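Local structure of uncharacterized protein YhfS (Escherichia coli, 4J8L) at residues Q91-H96 with L113-V118; D97-P102 with R144-D149; D119-S124 with Q148-L153; V140-Q145 with N172-K177; A187-F192 with G204-D209. The protein is of unknown function but carries pyridoxal 5'-phosphate covalently bound to a lysine, and is probably a fold type I enzyme of the aminotransferase superfamily. All coordinates share one frame; numbering follows the deposited sequence.

Contacts 1 and 5 lie in one mixed seven-stranded sheet, their centres about 19 Å apart, contact 1 at the 114-118 edge and contact 5 in the antiparallel pair 189-193 and 203-208. Contacts 2, 3 and 4 are made largely by loops that follow strands of that sheet. His96 ties the first three together: its NE2 lies 2.9 Å from Asp149 OD1, and Asp149 belongs to both contacts 2 and 3. Contacts 3 and 4 meet where Tyr151 OH lies 2.7 Å from Gln141 O. Contact 4, about 12 Å from contact 5 between centres, touches it through Val175 and Phe192; the cofactor-bearing Lys196 lies four residues after Phe192.

Contact 1 of 5, residues Q91-H96 with L113-V118; sequences QRLLVH and LTLITV
Strands 92-96 and 114-118 run parallel, their axes 4.6 Å apart at the closest and inclined at 32°, with Arg92 beside Thr114 and each following residue in step up to His96 beside Val118. Five backbone hydrogen bonds alternate across the pair: Gln91 O, Leu93 O and Val95 O accept from Thr114 N, Ile116 N and Val118 N, while Leu93 N and Val95 N donate to Thr114 O and Ile116 O. The last, from Val118 N to Val95 O, is the longest at 3.2 Å. On the face carrying Arg92, Leu94 and Ile116, the arginine chain bends at chi3 (68°), and its guanidinium has the CD1 of Ile116 over one face, 3.5 Å from Arg92 NH2. The CG2 branch of the same isoleucine meets Leu94 CD1 at 3.7 Å, the two side chains crossing at about a right angle. Leu94 CD1 also reaches Val118 CG1, again at 3.7 Å, so this one methyl bridges two residues of the edge strand. On the other face Leu93 and Leu115 lie side by side, CD2 to CD2 at 4.0 Å, and Val95 CG2 approaches Thr117 OG1. Helix 102-111 makes this a beta-alpha-beta crossover and sets Ile108 against Leu93 and Leu115; helix 123-133 packs on Leu94, Ile116 and Val118, and strand 137-141 adjoins 92-96 on its other edge.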
# COMPACT_ATOMS: atom_id res chain seq x y z
N GLN A 91 23.01 -7.46 9.52
CA GLN A 91 22.19 -7.92 10.63
C GLN A 91 21.03 -8.79 10.16
O GLN A 91 20.89 -9.05 8.97
CB GLN A 91 21.70 -6.74 11.48
CG GLN A 91 22.81 -6.15 12.33
CD GLN A 91 22.29 -5.25 13.42
OE1 GLN A 91 21.41 -4.41 13.19
NE2 GLN A 91 22.81 -5.41 14.63
N ARG A 92 20.22 -9.25 11.10
CA ARG A 92 19.23 -10.28 10.81
C ARG A 92 17.81 -9.73 10.79
O ARG A 92 17.34 -9.15 11.78
CB ARG A 92 19.36 -11.43 11.81
CG ARG A 92 20.75 -12.05 11.82
CD ARG A 92 21.10 -12.67 13.17
NE ARG A 92 20.30 -13.85 13.47
CZ ARG A 92 20.48 -15.04 12.90
NH1 ARG A 92 21.43 -15.20 11.99
NH2 ARG A 92 19.71 -16.06 13.24
N LEU A 93 17.14 -9.91 9.66
CA LEU A 93 15.79 -9.40 9.47
C LEU A 93 14.79 -10.54 9.36
O LEU A 93 14.96 -11.45 8.54
CB LEU A 93 15.72 -8.53 8.20
CG LEU A 93 14.33 -8.02 7.83
CD1 LEU A 93 13.87 -6.93 8.82
CD2 LEU A 93 14.28 -7.51 6.40
N LEU A 94 13.76 -10.51 10.19
CA LEU A 94 12.71 -11.51 10.11
C LEU A 94 11.67 -11.13 9.04
O LEU A 94 11.18 -9.99 9.01
CB LEU A 94 12.02 -11.67 11.46
CG LEU A 94 10.91 -12.72 11.50
CD1 LEU A 94 11.48 -14.11 11.69
CD2 LEU A 94 9.89 -12.41 12.59
N VAL A 95 11.35 -12.08 8.17
CA VAL A 95 10.30 -11.89 7.17
C VAL A 95 9.37 -13.10 7.12
O VAL A 95 9.71 -14.20 7.57
CB VAL A 95 10.87 -11.64 5.75
CG1 VAL A 95 11.66 -10.34 5.70
CG2 VAL A 95 11.74 -12.80 5.30
N HIS A 96 8.19 -12.88 6.55
CA HIS A 96 7.18 -13.91 6.38
C HIS A 96 7.60 -14.92 5.31
O HIS A 96 8.36 -14.59 4.40
CB HIS A 96 5.86 -13.23 6.00
CG HIS A 96 4.74 -14.17 5.67
ND1 HIS A 96 4.46 -15.30 6.42
CD2 HIS A 96 3.82 -14.14 4.68
CE1 HIS A 96 3.41 -15.92 5.90
NE2 HIS A 96 3.01 -15.23 4.84
N LEU A 113 21.77 -8.01 4.42
CA LEU A 113 21.05 -8.56 5.56
C LEU A 113 20.92 -10.07 5.45
O LEU A 113 20.88 -10.62 4.35
CB LEU A 113 19.66 -7.95 5.67
CG LEU A 113 19.57 -6.43 5.79
CD1 LEU A 113 18.12 -5.99 5.95
CD2 LEU A 113 20.41 -5.95 6.97
N THR A 114 20.86 -10.72 6.60
CA THR A 114 20.55 -12.14 6.68
C THR A 114 19.06 -12.26 6.95
O THR A 114 18.55 -11.65 7.89
CB THR A 114 21.32 -12.80 7.82
OG1 THR A 114 22.72 -12.76 7.53
CG2 THR A 114 20.89 -14.25 7.99
N LEU A 115 18.36 -13.02 6.12
CA LEU A 115 16.92 -13.20 6.31
C LEU A 115 16.60 -14.40 7.19
O LEU A 115 17.19 -15.48 7.05
CB LEU A 115 16.20 -13.34 4.97
CG LEU A 115 16.24 -12.11 4.07
CD1 LEU A 115 15.36 -12.32 2.84
CD2 LEU A 115 15.81 -10.87 4.84
N ILE A 116 15.67 -14.20 8.12
CA ILE A 116 15.12 -15.27 8.93
C ILE A 116 13.66 -15.37 8.56
O ILE A 116 12.92 -14.39 8.65
CB ILE A 116 15.23 -14.97 10.43
CG1 ILE A 116 16.69 -14.75 10.84
CG2 ILE A 116 14.59 -16.07 11.25
CD1 ILE A 116 16.85 -14.29 12.27
N THR A 117 13.23 -16.55 8.14
CA THR A 117 11.89 -16.72 7.59
C THR A 117 11.02 -17.57 8.51
O THR A 117 11.49 -18.55 9.08
CB THR A 117 11.98 -17.39 6.21
OG1 THR A 117 12.72 -16.55 5.32
CG2 THR A 117 10.61 -17.61 5.64
N VAL A 118 9.76 -17.18 8.65
CA VAL A 118 8.78 -17.97 9.41
C VAL A 118 7.38 -17.66 8.87
O VAL A 118 7.14 -16.58 8.33
CB VAL A 118 8.87 -17.68 10.92
CG1 VAL A 118 8.45 -16.24 11.21
CG2 VAL A 118 8.01 -18.66 11.72

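Contact 2 of 5, residues D97-P102 with R144-D149; sequences DAPVYP and RQQPQD
Gln145 and Gln146, consecutive in the chain, send their amides to different carbonyls of the loop 97-102. In Gln145, CG stands anti to the carbonyl carbon (chi1 -65°) and the chain is extended beyond it, ending with NE2 2.9 Å from Pro99 O. That oxygen lies close to the amide plane of Gln145, whereas the donor stands well above the carbonyl plane of Pro99. A water adds a second link, donating to Ala98 O and accepting from Gln145 NE2, which thus serves two partners. Gln146 CG instead takes the crowded position between its own N and carbonyl carbon (chi1 59°), and the extended chain ends in an amide whose NE2 donates to Asp149 OD1 at 2.9 Å. This fairly straight bond, 164° at the hydrogen, meets OD1 on its syn side and spans the type I turn from Gln146 to Asp149; a second bond from NE2, to Asp97 O, is weak at 3.4 Å. Ala98 CB packs against the same amide, 3.5 Å from Gln146 NE2, and against Gln145 CB at 3.9 Å. An alanine in place of Gln146 would probably leave Asp149 OD1 without this amide donor and open a gap beside Ala98 CB. The two loops follow strands 92-96 and 137-141 and lead into helices 102-111 and 153-162, while helix 324-329 packs on Pro99 and Pro147.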
# COMPACT_ATOMS: atom_id res chain seq x y z
N ASP A 97 7.12 -16.16 5.44
CA ASP A 97 7.40 -17.22 4.48
C ASP A 97 6.53 -17.08 3.23
O ASP A 97 5.56 -17.81 3.04
CB ASP A 97 7.19 -18.60 5.13
CG ASP A 97 7.67 -19.75 4.25
OD1 ASP A 97 8.31 -19.51 3.21
OD2 ASP A 97 7.41 -20.91 4.62
N ALA A 98 6.91 -16.12 2.39
CA ALA A 98 6.19 -15.78 1.17
C ALA A 98 7.09 -14.84 0.38
O ALA A 98 8.03 -14.29 0.93
CB ALA A 98 4.87 -15.09 1.52
N PRO A 99 6.81 -14.66 -0.92
CA PRO A 99 7.68 -13.78 -1.72
C PRO A 99 7.84 -12.37 -1.14
O PRO A 99 6.87 -11.67 -0.86
CB PRO A 99 6.95 -13.71 -3.06
CG PRO A 99 6.22 -15.01 -3.15
CD PRO A 99 5.76 -15.29 -1.75
N VAL A 100 9.09 -11.97 -0.94
CA VAL A 100 9.38 -10.61 -0.51
C VAL A 100 9.15 -9.65 -1.68
O VAL A 100 9.47 -9.99 -2.83
CB VAL A 100 10.84 -10.50 -0.00
CG1 VAL A 100 11.14 -9.08 0.47
CG2 VAL A 100 11.10 -11.53 1.10
N TYR A 101 8.57 -8.49 -1.39
CA TYR A 101 8.31 -7.49 -2.43
C TYR A 101 9.61 -7.21 -3.18
O TYR A 101 10.65 -7.08 -2.56
CB TYR A 101 7.74 -6.19 -1.83
CG TYR A 101 7.31 -5.27 -2.95
CD1 TYR A 101 6.08 -5.43 -3.56
CD2 TYR A 101 8.18 -4.30 -3.44
CE1 TYR A 101 5.70 -4.61 -4.62
CE2 TYR A 101 7.81 -3.49 -4.50
CZ TYR A 101 6.57 -3.65 -5.08
OH TYR A 101 6.20 -2.85 -6.14
N PRO A 102 9.56 -7.15 -4.52
CA PRO A 102 10.83 -7.15 -5.28
C PRO A 102 11.84 -6.05 -4.93
O PRO A 102 13.02 -6.37 -4.77
CB PRO A 102 10.36 -7.03 -6.73
CG PRO A 102 9.03 -7.73 -6.72
CD PRO A 102 8.40 -7.32 -5.41
N ARG A 144 -1.71 -8.72 1.22
CA ARG A 144 -1.45 -10.15 1.08
C ARG A 144 -0.42 -10.49 0.01
O ARG A 144 -0.53 -10.07 -1.14
CB ARG A 144 -2.76 -10.89 0.78
CG ARG A 144 -3.87 -10.66 1.81
CD ARG A 144 -3.40 -10.99 3.22
NE ARG A 144 -4.50 -11.00 4.18
CZ ARG A 144 -4.35 -11.09 5.50
NH1 ARG A 144 -3.13 -11.14 6.03
NH2 ARG A 144 -5.41 -11.12 6.29
N GLN A 145 0.57 -11.30 0.38
CA GLN A 145 1.63 -11.70 -0.53
C GLN A 145 1.29 -12.96 -1.30
O GLN A 145 1.89 -13.26 -2.34
CB GLN A 145 2.92 -11.93 0.25
CG GLN A 145 3.45 -10.66 0.90
CD GLN A 145 4.39 -10.97 2.04
OE1 GLN A 145 3.98 -11.02 3.20
NE2 GLN A 145 5.67 -11.20 1.72
N GLN A 146 0.33 -13.72 -0.78
CA GLN A 146 -0.12 -14.94 -1.42
C GLN A 146 -1.53 -15.22 -0.92
O GLN A 146 -1.89 -14.76 0.16
CB GLN A 146 0.84 -16.09 -1.08
CG GLN A 146 0.96 -16.36 0.39
CD GLN A 146 2.12 -17.27 0.71
OE1 GLN A 146 2.81 -17.76 -0.18
NE2 GLN A 146 2.34 -17.52 2.00
N PRO A 147 -2.34 -15.93 -1.72
CA PRO A 147 -3.77 -16.10 -1.44
C PRO A 147 -4.07 -16.67 -0.06
O PRO A 147 -5.07 -16.30 0.56
CB PRO A 147 -4.22 -17.10 -2.51
CG PRO A 147 -3.27 -16.92 -3.62
CD PRO A 147 -1.95 -16.59 -2.99
N GLN A 148 -3.21 -17.56 0.42
CA GLN A 148 -3.44 -18.24 1.69
C GLN A 148 -3.13 -17.40 2.93
O GLN A 148 -3.41 -17.84 4.04
CB GLN A 148 -2.64 -19.54 1.75
CG GLN A 148 -1.14 -19.34 1.68
CD GLN A 148 -0.59 -19.53 0.28
OE1 GLN A 148 -1.13 -18.98 -0.69
NE2 GLN A 148 0.48 -20.31 0.16
N ASP A 149 -2.54 -16.22 2.75
CA ASP A 149 -2.19 -15.40 3.91
C ASP A 149 -3.42 -14.80 4.58
O ASP A 149 -4.22 -14.10 3.95
CB ASP A 149 -1.21 -14.28 3.53
CG ASP A 149 0.20 -14.79 3.28
OD1 ASP A 149 0.49 -15.96 3.65
OD2 ASP A 149 1.01 -14.02 2.73
O HOH W 1 8.13 -12.38 2.82

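Contact 3 of 5, residues D119-S124 with Q148-L153; sequences DFNDLS and QDSYVL
An Asx turn at Asp119, within a type I turn leading to helix 123-133, presents Asn121 and Phe120 to the loop before helix 153-162. Asn121 OD1 accepts from Ser150 N at 3.0 Å, an almost straight bond (169° at the hydrogen) whose donor stands above the carbonyl plane, and more weakly from Tyr151 N. The other end of the amide, ND2, donates to Asp149 OD1 at 2.9 Å, on the anti side of that oxygen, while the amide and carboxylate planes are turned 48° apart. Asp149 OD1 also accepts from His96 NE2. A leucine in place of Asn121 would probably leave Ser150 N without its acceptor and take one donor from Asp149. Beside this polar patch Phe120 CB sits over one face of the Tyr151 ring, toward its rim and 3.6 Å from CD1. The Phe120 ring turns its edge to that same ring, with centroids 5.6 Å apart and planes at 71°. Tyr151 OH is held by Gln141 O. Together these make a T-shaped aromatic pair next to a side-chain amide that binds backbone N-H groups, joining the loops that precede two helices of the aminotransferase-like domain.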
# COMPACT_ATOMS: atom_id res chain seq x y z
N ASP A 119 6.47 -18.61 9.00
CA ASP A 119 5.09 -18.42 8.55
C ASP A 119 4.33 -17.53 9.54
O ASP A 119 3.97 -17.98 10.63
CB ASP A 119 4.41 -19.79 8.45
CG ASP A 119 3.10 -19.75 7.67
OD1 ASP A 119 2.63 -18.65 7.35
OD2 ASP A 119 2.55 -20.84 7.39
N PHE A 120 4.06 -16.28 9.17
CA PHE A 120 3.33 -15.36 10.05
C PHE A 120 1.91 -15.85 10.32
O PHE A 120 1.23 -15.35 11.22
CB PHE A 120 3.26 -13.95 9.46
CG PHE A 120 4.56 -13.19 9.49
CD1 PHE A 120 5.73 -13.76 9.98
CD2 PHE A 120 4.60 -11.87 9.03
CE1 PHE A 120 6.92 -13.05 10.00
CE2 PHE A 120 5.79 -11.16 9.04
CZ PHE A 120 6.95 -11.74 9.53
N ASN A 121 1.45 -16.82 9.53
CA ASN A 121 0.11 -17.36 9.70
C ASN A 121 0.05 -18.32 10.88
O ASN A 121 -1.03 -18.76 11.29
CB ASN A 121 -0.36 -18.08 8.43
CG ASN A 121 -0.54 -17.13 7.26
OD1 ASN A 121 -1.22 -16.10 7.37
ND2 ASN A 121 0.08 -17.45 6.13
N ASP A 122 1.22 -18.65 11.42
CA ASP A 122 1.34 -19.52 12.58
C ASP A 122 2.03 -18.73 13.68
O ASP A 122 3.25 -18.66 13.73
CB ASP A 122 2.19 -20.75 12.22
CG ASP A 122 2.28 -21.77 13.34
OD1 ASP A 122 1.90 -21.47 14.49
OD2 ASP A 122 2.76 -22.90 13.07
N LEU A 123 1.23 -18.13 14.57
CA LEU A 123 1.77 -17.27 15.61
C LEU A 123 2.69 -18.03 16.57
O LEU A 123 3.64 -17.47 17.11
CB LEU A 123 0.65 -16.57 16.38
CG LEU A 123 -0.10 -15.49 15.61
CD1 LEU A 123 -1.11 -14.79 16.50
CD2 LEU A 123 0.89 -14.49 15.03
N SER A 124 2.39 -19.31 16.79
CA SER A 124 3.21 -20.14 17.67
C SER A 124 4.61 -20.31 17.09
O SER A 124 5.61 -20.19 17.81
CB SER A 124 2.56 -21.50 17.89
OG SER A 124 1.27 -21.36 18.46
N GLN A 148 -3.21 -17.56 0.42
CA GLN A 148 -3.44 -18.24 1.69
C GLN A 148 -3.13 -17.40 2.93
O GLN A 148 -3.41 -17.84 4.04
CB GLN A 148 -2.64 -19.54 1.75
CG GLN A 148 -1.14 -19.34 1.68
CD GLN A 148 -0.59 -19.53 0.28
OE1 GLN A 148 -1.13 -18.98 -0.69
NE2 GLN A 148 0.48 -20.31 0.16
N ASP A 149 -2.54 -16.22 2.75
CA ASP A 149 -2.19 -15.40 3.91
C ASP A 149 -3.42 -14.80 4.58
O ASP A 149 -4.22 -14.10 3.95
CB ASP A 149 -1.21 -14.28 3.53
CG ASP A 149 0.20 -14.79 3.28
OD1 ASP A 149 0.49 -15.96 3.65
OD2 ASP A 149 1.01 -14.02 2.73
N SER A 150 -3.56 -15.08 5.87
CA SER A 150 -4.77 -14.73 6.61
C SER A 150 -4.45 -14.07 7.93
O SER A 150 -5.34 -13.80 8.73
CB SER A 150 -5.61 -15.98 6.88
OG SER A 150 -4.90 -16.89 7.70
N TYR A 151 -3.17 -13.81 8.18
CA TYR A 151 -2.79 -13.27 9.48
C TYR A 151 -3.36 -11.88 9.75
O TYR A 151 -3.58 -11.09 8.83
CB TYR A 151 -1.28 -13.31 9.68
CG TYR A 151 -0.43 -12.45 8.75
CD1 TYR A 151 0.27 -13.03 7.70
CD2 TYR A 151 -0.27 -11.09 8.96
CE1 TYR A 151 1.08 -12.28 6.87
CE2 TYR A 151 0.54 -10.32 8.13
CZ TYR A 151 1.21 -10.93 7.09
OH TYR A 151 2.03 -10.18 6.27
N VAL A 152 -3.61 -11.61 11.03
CA VAL A 152 -4.07 -10.30 11.48
C VAL A 152 -2.84 -9.46 11.80
O VAL A 152 -2.03 -9.84 12.64
CB VAL A 152 -4.94 -10.43 12.74
CG1 VAL A 152 -5.30 -9.05 13.28
CG2 VAL A 152 -6.19 -11.24 12.43
N LEU A 153 -2.70 -8.33 11.11
CA LEU A 153 -1.53 -7.47 11.26
C LEU A 153 -1.21 -7.16 12.72
O LEU A 153 -0.08 -7.36 13.17
CB LEU A 153 -1.73 -6.16 10.49
CG LEU A 153 -0.54 -5.19 10.50
CD1 LEU A 153 0.72 -5.85 9.97
CD2 LEU A 153 -0.85 -3.93 9.70

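Contact 4 of 5, residues V140-Q145 with N172-K177; sequences VQHTRQ and NYAVMK
His142 and Thr143, just past the end of strand 137-141, carry this contact, which packs them against Asn172, Tyr173 and Ala174. Before them Gln141 sends its amide forward along the segment, NE2 donating to Thr143 OG1 at 2.9 Å, with the hydroxyl near the amide plane. His142 follows with CG anti to the backbone N (chi1 -162°), and its ring receives Ala174 CB over the centre of one face. This CH-pi contact measures 3.6 Å from CB to the ring centroid, only 13° off the normal, and His142 ND1 is bound by Asp171 OD1. Both loops follow parallel neighbouring strands, 137-141 and 167-170, of the large sheet of an aminotransferase-like domain, whose C-terminal strand ends, in fold type I relatives, commonly face the cofactor. At Thr143 the methyl does the touching: CG2, anti to the carbonyl carbon, comes 3.2 Å from Asn172 O and 3.9 Å from Tyr173 CB, the two side chains meeting at a slant. A water bridges the backbones here, accepting from Thr143 N at 2.9 Å and donating to Asn172 O at 2.8 Å.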
# COMPACT_ATOMS: atom_id res chain seq x y z
N VAL A 140 6.95 -6.52 8.15
CA VAL A 140 5.66 -7.17 7.96
C VAL A 140 4.92 -6.47 6.83
O VAL A 140 4.73 -5.25 6.87
CB VAL A 140 4.80 -7.13 9.24
CG1 VAL A 140 3.55 -7.98 9.07
CG2 VAL A 140 5.61 -7.60 10.46
N GLN A 141 4.50 -7.23 5.82
CA GLN A 141 3.72 -6.62 4.75
C GLN A 141 2.25 -6.61 5.13
O GLN A 141 1.71 -7.60 5.62
CB GLN A 141 3.92 -7.36 3.41
CG GLN A 141 3.20 -6.67 2.25
CD GLN A 141 3.61 -7.19 0.89
OE1 GLN A 141 4.76 -7.61 0.69
NE2 GLN A 141 2.68 -7.18 -0.05
N HIS A 142 1.60 -5.47 4.92
CA HIS A 142 0.19 -5.31 5.26
C HIS A 142 -0.71 -6.05 4.26
O HIS A 142 -1.54 -6.88 4.64
CB HIS A 142 -0.16 -3.82 5.35
CG HIS A 142 -1.44 -3.54 6.09
ND1 HIS A 142 -1.66 -2.37 6.78
CD2 HIS A 142 -2.56 -4.29 6.24
CE1 HIS A 142 -2.86 -2.41 7.34
NE2 HIS A 142 -3.43 -3.56 7.02
N THR A 143 -0.56 -5.75 2.97
CA THR A 143 -1.33 -6.45 1.96
C THR A 143 -0.88 -7.91 1.85
O THR A 143 0.20 -8.27 2.33
CB THR A 143 -1.22 -5.80 0.57
OG1 THR A 143 0.16 -5.67 0.20
CG2 THR A 143 -1.88 -4.43 0.58
N ARG A 144 -1.71 -8.72 1.22
CA ARG A 144 -1.45 -10.15 1.08
C ARG A 144 -0.42 -10.49 0.01
O ARG A 144 -0.53 -10.07 -1.14
CB ARG A 144 -2.76 -10.89 0.78
CG ARG A 144 -3.87 -10.66 1.81
CD ARG A 144 -3.40 -10.99 3.22
NE ARG A 144 -4.50 -11.00 4.18
CZ ARG A 144 -4.35 -11.09 5.50
NH1 ARG A 144 -3.13 -11.14 6.03
NH2 ARG A 144 -5.41 -11.12 6.29
N GLN A 145 0.57 -11.30 0.38
CA GLN A 145 1.63 -11.70 -0.53
C GLN A 145 1.29 -12.96 -1.30
O GLN A 145 1.89 -13.26 -2.34
CB GLN A 145 2.92 -11.93 0.25
CG GLN A 145 3.45 -10.66 0.90
CD GLN A 145 4.39 -10.97 2.04
OE1 GLN A 145 3.98 -11.02 3.20
NE2 GLN A 145 5.67 -11.20 1.72
N ASN A 172 1.73 -0.24 1.86
CA ASN A 172 1.27 0.14 0.52
C ASN A 172 -0.01 -0.55 0.11
O ASN A 172 -0.16 -1.76 0.30
CB ASN A 172 2.36 -0.12 -0.53
CG ASN A 172 3.51 0.84 -0.39
OD1 ASN A 172 3.38 2.02 -0.73
ND2 ASN A 172 4.62 0.37 0.16
N TYR A 173 -0.93 0.26 -0.44
CA TYR A 173 -2.24 -0.19 -0.92
C TYR A 173 -3.22 -0.49 0.22
O TYR A 173 -4.34 -0.92 -0.01
CB TYR A 173 -2.13 -1.41 -1.83
CG TYR A 173 -1.52 -1.19 -3.19
CD1 TYR A 173 -1.83 -0.08 -3.97
CD2 TYR A 173 -0.66 -2.14 -3.74
CE1 TYR A 173 -1.28 0.08 -5.24
CE2 TYR A 173 -0.11 -1.99 -4.98
CZ TYR A 173 -0.42 -0.88 -5.74
OH TYR A 173 0.13 -0.75 -7.00
N ALA A 174 -2.79 -0.27 1.46
CA ALA A 174 -3.69 -0.42 2.59
C ALA A 174 -4.05 0.92 3.24
O ALA A 174 -5.07 1.04 3.92
CB ALA A 174 -3.09 -1.36 3.64
N VAL A 175 -3.19 1.93 3.07
CA VAL A 175 -3.37 3.20 3.77
C VAL A 175 -4.66 3.88 3.35
O VAL A 175 -4.96 3.95 2.15
CB VAL A 175 -2.17 4.14 3.54
CG1 VAL A 175 -2.38 5.48 4.26
CG2 VAL A 175 -0.88 3.48 4.02
N MSE A 176 -5.42 4.35 4.34
CA MSE A 176 -6.72 4.99 4.11
C MSE A 176 -7.80 4.04 3.57
O MSE A 176 -8.88 4.49 3.19
CB MSE A 176 -6.62 6.22 3.19
CG MSE A 176 -5.90 7.39 3.81
SE MSE A 176 -6.68 7.87 5.55
CE MSE A 176 -6.29 9.78 5.56
N LYS A 177 -7.50 2.75 3.55
CA LYS A 177 -8.45 1.76 3.05
C LYS A 177 -8.88 0.78 4.14
O LYS A 177 -9.85 0.04 3.97
CB LYS A 177 -7.84 1.00 1.88
CG LYS A 177 -7.62 1.85 0.64
CD LYS A 177 -7.65 0.95 -0.58
CE LYS A 177 -6.37 1.02 -1.35
NZ LYS A 177 -6.28 -0.14 -2.29
O HOH W 2 1.09 -3.60 1.95

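Contact 5 of 5, residues A187-F192 with G204-D209; sequences ANVSTF and GAVVGD
Backbone hydrogen bonds pair Ser190 with Val207 and Phe192 with Ala205, each pair joined in both directions; the axes of strands 189-192 and 204-208 run antiparallel at 161°. The shortest of these bonds, Ser190 N to Val207 O, is 2.7 Å. One further backbone bond, from Asp209 N to Asn188 O, lies where the strands end. Gly208 sits opposite Val189 with CA atoms 4.2 Å apart; any CB there would collide with Asn188 O and Val189 CA, and the backbone conformation would itself press a CB against the preceding carbonyl oxygen. Among polar side chains, Asn188 ND2 donates to Asp209 OD2 at 3.0 Å, nearly along the C-O axis of the carboxylate, with the amide and carboxylate planes 84° apart. Asn188 OD1 has its own partner in Ala167 N. Apolar contacts occupy both faces. On the face of Ala205 and Val207, Phe192 CG takes the position between N and carbonyl carbon (chi1 52°), and Ala205 CB lies over one ring face, 3.6 Å from CE2, in a CH-pi contact. Val207 CG2 comes to Phe192 CE1 at 3.8 Å. On the face of Thr191 and Val206, Val206 CG1 meets Val189 CB at 3.9 Å. This is a beta hairpin within the mixed sheet, consistent with a fold type I pyridoxal-phosphate protein, and the cofactor-bearing Lys196 lies in the connection between its two strands.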
# COMPACT_ATOMS: atom_id res chain seq x y z
N ALA A 187 3.32 -1.39 15.21
CA ALA A 187 4.61 -1.25 14.53
C ALA A 187 5.38 -0.03 15.02
O ALA A 187 4.80 0.98 15.42
CB ALA A 187 4.40 -1.16 13.01
N ASN A 188 6.70 -0.13 14.97
CA ASN A 188 7.54 1.02 15.29
C ASN A 188 7.48 2.09 14.21
O ASN A 188 7.50 3.26 14.52
CB ASN A 188 8.96 0.60 15.60
CG ASN A 188 9.02 -0.33 16.77
OD1 ASN A 188 9.00 -1.55 16.61
ND2 ASN A 188 9.03 0.23 17.97
N VAL A 189 7.42 1.67 12.95
CA VAL A 189 7.14 2.60 11.85
C VAL A 189 6.32 1.93 10.77
O VAL A 189 6.50 0.74 10.47
CB VAL A 189 8.42 3.18 11.19
CG1 VAL A 189 9.07 4.25 12.06
CG2 VAL A 189 9.41 2.07 10.83
N SER A 190 5.41 2.72 10.19
CA SER A 190 4.71 2.40 8.95
C SER A 190 5.45 3.03 7.78
O SER A 190 6.13 4.04 7.93
CB SER A 190 3.29 2.98 8.97
OG SER A 190 2.37 2.10 9.58
N THR A 191 5.30 2.44 6.59
CA THR A 191 5.86 3.05 5.40
C THR A 191 4.85 2.96 4.26
O THR A 191 4.11 1.99 4.16
CB THR A 191 7.16 2.35 4.93
OG1 THR A 191 6.87 1.00 4.57
CG2 THR A 191 8.23 2.38 5.99
N PHE A 192 4.83 3.97 3.41
CA PHE A 192 3.98 3.92 2.22
C PHE A 192 4.35 4.93 1.16
O PHE A 192 4.85 6.01 1.47
CB PHE A 192 2.49 4.07 2.58
CG PHE A 192 2.17 5.27 3.44
CD1 PHE A 192 2.19 5.16 4.83
CD2 PHE A 192 1.78 6.48 2.86
CE1 PHE A 192 1.87 6.25 5.63
CE2 PHE A 192 1.46 7.58 3.67
CZ PHE A 192 1.50 7.46 5.05
N GLY A 204 7.48 9.33 -0.64
CA GLY A 204 7.05 8.29 0.28
C GLY A 204 6.98 8.84 1.69
O GLY A 204 7.46 9.93 1.95
N ALA A 205 6.36 8.08 2.59
CA ALA A 205 6.23 8.51 3.98
C ALA A 205 6.68 7.42 4.93
O ALA A 205 6.37 6.25 4.72
CB ALA A 205 4.77 8.89 4.27
N VAL A 206 7.42 7.81 5.97
CA VAL A 206 7.68 6.91 7.09
C VAL A 206 7.00 7.55 8.29
O VAL A 206 7.20 8.72 8.56
CB VAL A 206 9.17 6.76 7.37
CG1 VAL A 206 9.41 5.74 8.48
CG2 VAL A 206 9.91 6.32 6.10
N VAL A 207 6.17 6.78 9.00
CA VAL A 207 5.37 7.35 10.08
C VAL A 207 5.49 6.44 11.30
O VAL A 207 5.26 5.24 11.21
CB VAL A 207 3.88 7.44 9.67
CG1 VAL A 207 3.06 8.11 10.78
CG2 VAL A 207 3.70 8.19 8.34
N GLY A 208 5.87 7.00 12.44
CA GLY A 208 5.97 6.19 13.65
C GLY A 208 6.77 6.82 14.77
O GLY A 208 6.67 8.02 15.01
N ASP A 209 7.55 6.00 15.45
CA ASP A 209 8.28 6.43 16.65
C ASP A 209 9.34 7.48 16.35
O ASP A 209 10.07 7.39 15.36
CB ASP A 209 8.93 5.21 17.32
CG ASP A 209 7.91 4.24 17.88
OD1 ASP A 209 6.70 4.55 17.92
OD2 ASP A 209 8.33 3.14 18.31